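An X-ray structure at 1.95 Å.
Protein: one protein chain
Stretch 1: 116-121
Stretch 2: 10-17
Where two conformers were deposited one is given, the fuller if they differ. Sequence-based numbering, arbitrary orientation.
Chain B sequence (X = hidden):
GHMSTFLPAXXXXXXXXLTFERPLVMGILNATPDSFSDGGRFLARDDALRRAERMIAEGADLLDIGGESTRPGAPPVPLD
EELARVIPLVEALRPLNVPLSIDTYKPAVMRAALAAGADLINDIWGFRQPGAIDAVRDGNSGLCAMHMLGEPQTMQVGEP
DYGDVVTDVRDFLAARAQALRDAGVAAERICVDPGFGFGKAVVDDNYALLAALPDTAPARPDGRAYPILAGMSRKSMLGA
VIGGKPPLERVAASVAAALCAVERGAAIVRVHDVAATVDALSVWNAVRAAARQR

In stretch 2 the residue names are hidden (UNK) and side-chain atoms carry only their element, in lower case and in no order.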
# COMPACT_ATOMS: atom_id res chain seq x y z
N ALA B 116 -25.83 -8.93 25.23
CA ALA B 116 -26.31 -9.43 23.95
C ALA B 116 -25.28 -10.34 23.27
O ALA B 116 -25.60 -10.95 22.26
CB ALA B 116 -26.67 -8.27 23.04
N GLY B 117 -24.05 -10.38 23.77
CA GLY B 117 -23.04 -11.34 23.30
C GLY B 117 -21.99 -10.77 22.37
O GLY B 117 -21.42 -11.50 21.57
N ALA B 118 -21.71 -9.46 22.48
CA ALA B 118 -20.62 -8.86 21.73
C ALA B 118 -19.28 -9.38 22.26
O ALA B 118 -19.17 -9.77 23.43
CB ALA B 118 -20.67 -7.33 21.80
N ASP B 119 -18.29 -9.37 21.39
CA ASP B 119 -16.99 -9.96 21.65
C ASP B 119 -15.91 -8.95 22.05
O ASP B 119 -14.94 -9.32 22.70
CB ASP B 119 -16.53 -10.69 20.38
CG ASP B 119 -17.48 -11.79 19.97
OD1 ASP B 119 -17.66 -12.75 20.74
OD2 ASP B 119 -18.06 -11.70 18.87
N LEU B 120 -16.05 -7.70 21.64
CA LEU B 120 -15.02 -6.69 21.86
C LEU B 120 -15.66 -5.32 22.05
O LEU B 120 -16.60 -4.95 21.32
CB LEU B 120 -14.05 -6.68 20.68
CG LEU B 120 -12.72 -5.90 20.76
CD1 LEU B 120 -11.84 -6.30 19.59
CD2 LEU B 120 -12.92 -4.39 20.79
N ILE B 121 -15.19 -4.57 23.05
CA ILE B 121 -15.59 -3.18 23.26
C ILE B 121 -14.46 -2.26 22.82
O ILE B 121 -13.33 -2.34 23.31
CB ILE B 121 -16.02 -2.88 24.71
CG1 ILE B 121 -17.14 -3.84 25.18
CG2 ILE B 121 -16.47 -1.42 24.83
CD1 ILE B 121 -18.48 -3.72 24.39
N UNK B 10 -1.25 -12.12 21.29
CA UNK B 10 -2.64 -12.53 21.10
C UNK B 10 -3.67 -11.69 21.87
O UNK B 10 -3.34 -11.03 22.87
c UNK B 10 -2.65 -13.97 21.62
c UNK B 10 -1.54 -14.03 22.60
c UNK B 10 -0.48 -13.13 22.04
N UNK B 11 -4.90 -11.74 21.38
CA UNK B 11 -6.00 -11.02 21.97
C UNK B 11 -7.16 -11.96 22.33
O UNK B 11 -7.77 -12.57 21.46
c UNK B 11 -8.08 -8.00 20.47
c UNK B 11 -7.53 -8.97 21.58
c UNK B 11 -6.94 -8.19 22.76
c UNK B 11 -6.49 -9.93 21.00
N UNK B 12 -7.48 -12.06 23.61
CA UNK B 12 -8.70 -12.75 24.03
C UNK B 12 -9.88 -11.84 23.63
O UNK B 12 -9.92 -10.68 24.01
c UNK B 12 -10.30 -14.91 25.50
c UNK B 12 -9.89 -13.61 26.13
n UNK B 12 -11.60 -15.04 25.20
c UNK B 12 -8.64 -13.03 25.52
o UNK B 12 -9.47 -15.80 25.28
N UNK B 13 -10.82 -12.36 22.84
CA UNK B 13 -11.81 -11.53 22.19
C UNK B 13 -13.18 -12.16 22.26
O UNK B 13 -13.76 -12.56 21.26
s UNK B 13 -12.32 -9.95 19.93
c UNK B 13 -11.40 -11.26 20.74
N UNK B 14 -13.68 -12.26 23.49
CA UNK B 14 -14.99 -12.83 23.74
C UNK B 14 -15.03 -14.30 23.37
O UNK B 14 -14.36 -15.11 23.99
N UNK B 15 -15.82 -14.64 22.35
CA UNK B 15 -15.93 -16.04 21.91
C UNK B 15 -14.65 -16.52 21.23
O UNK B 15 -14.48 -17.70 21.04
n UNK B 15 -20.02 -13.49 17.79
c UNK B 15 -17.08 -16.22 20.91
c UNK B 15 -18.47 -16.10 21.48
c UNK B 15 -20.10 -14.66 18.41
n UNK B 15 -20.82 -15.63 17.87
n UNK B 15 -19.45 -14.85 19.56
c UNK B 15 -19.49 -16.10 20.34
N UNK B 16 -13.77 -15.59 20.86
CA UNK B 16 -12.64 -15.90 20.00
C UNK B 16 -11.32 -15.64 20.71
O UNK B 16 -11.24 -14.78 21.59
c UNK B 16 -14.04 -15.14 18.03
c UNK B 16 -12.73 -15.03 18.73
c UNK B 16 -15.49 -16.31 16.49
c UNK B 16 -16.30 -14.38 17.69
c UNK B 16 -15.07 -14.26 18.32
c UNK B 16 -16.51 -15.41 16.77
c UNK B 16 -14.26 -16.17 17.12
N UNK B 17 -10.33 -16.45 20.38
CA UNK B 17 -8.95 -16.23 20.77
C UNK B 17 -8.20 -15.79 19.51
O UNK B 17 -7.85 -16.60 18.65
c UNK B 17 -8.50 -19.38 23.10
c UNK B 17 -9.08 -18.06 22.58
o UNK B 17 -8.67 -20.41 22.42
c UNK B 17 -8.34 -17.52 21.35
o UNK B 17 -7.89 -19.38 24.18

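Position 10 carries three side-chain carbons that close a ring onto the backbone nitrogen, which identifies Pro10; it lies well beyond reach of stretch 1. At position 11 there are four carbons, forked at the second. The CA-to-CB bond points toward stretch 1, and one terminal carbon comes within 4.2 Å of Leu120 CD1. A fork at the second carbon, with no heteroatom, makes this Leu11.

Position 12 has three carbons, the third bearing one oxygen and one nitrogen. This is the amide of Gln12, whose CA-to-CB bond points away from stretch 1 and which makes no contact with it. Position 13 shows one carbon followed by a sulfur, and that sulfur packs 3.7 Å from Leu120 CD1. The short side chain ending in sulfur is Cys13.

Position 14 has no side-chain atoms and is therefore Gly14. Its CA lies 4.1 Å from the CA of Asp119, and an ideal CB here would fall 2.6 Å from Asp119 CA, a clash. The positive phi of 65° also favours glycine, so backbone conformation and close packing agree.

At position 15, three carbons lead to a nitrogen and then to a carbon carrying two more nitrogens, a guanidinium that meets the carboxylate of Asp119. The residue is Arg15. Its NE donates to Asp119 OD1 at 3.0 Å, and its NH2 to Asp119 OD2 at 2.9 Å, forming a salt bridge in which the carboxylate lies along the guanidinium edge.

Position 16 bears one carbon and a six-carbon ring with no hydroxyl oxygen; a ring carbon approaches Asp119 OD2 to 3.4 Å, with the oxygen near the ring plane, at the edge. This is Phe16. Position 17 has three carbons, the third carrying two oxygens; this carboxylate belongs to Glu17, which is exposed and does not touch stretch 1.

The contact centres on Asp119, whose CA-to-CB bond points toward stretch 2 and whose carboxylate lies beside a type II' turn running from Cys13 to Phe16. The turn is closed by paired backbone hydrogen bonds, Cys13 N to Phe16 O at 2.8 Å and Phe16 N to Cys13 O at 3.1 Å. Besides pairing with the guanidinium, Asp119 OD1 accepts a nearly linear bond from Arg15 N at 3.1 Å, so one carboxylate engages both the backbone and the side chain of the same residue. Gly14 lets the turn settle against the Asp119 backbone, while Leu120 packs against Leu11 and Cys13 to add an apolar patch beside this polar centre.

Stretch 2, residues 10-17: PLQCGRFE
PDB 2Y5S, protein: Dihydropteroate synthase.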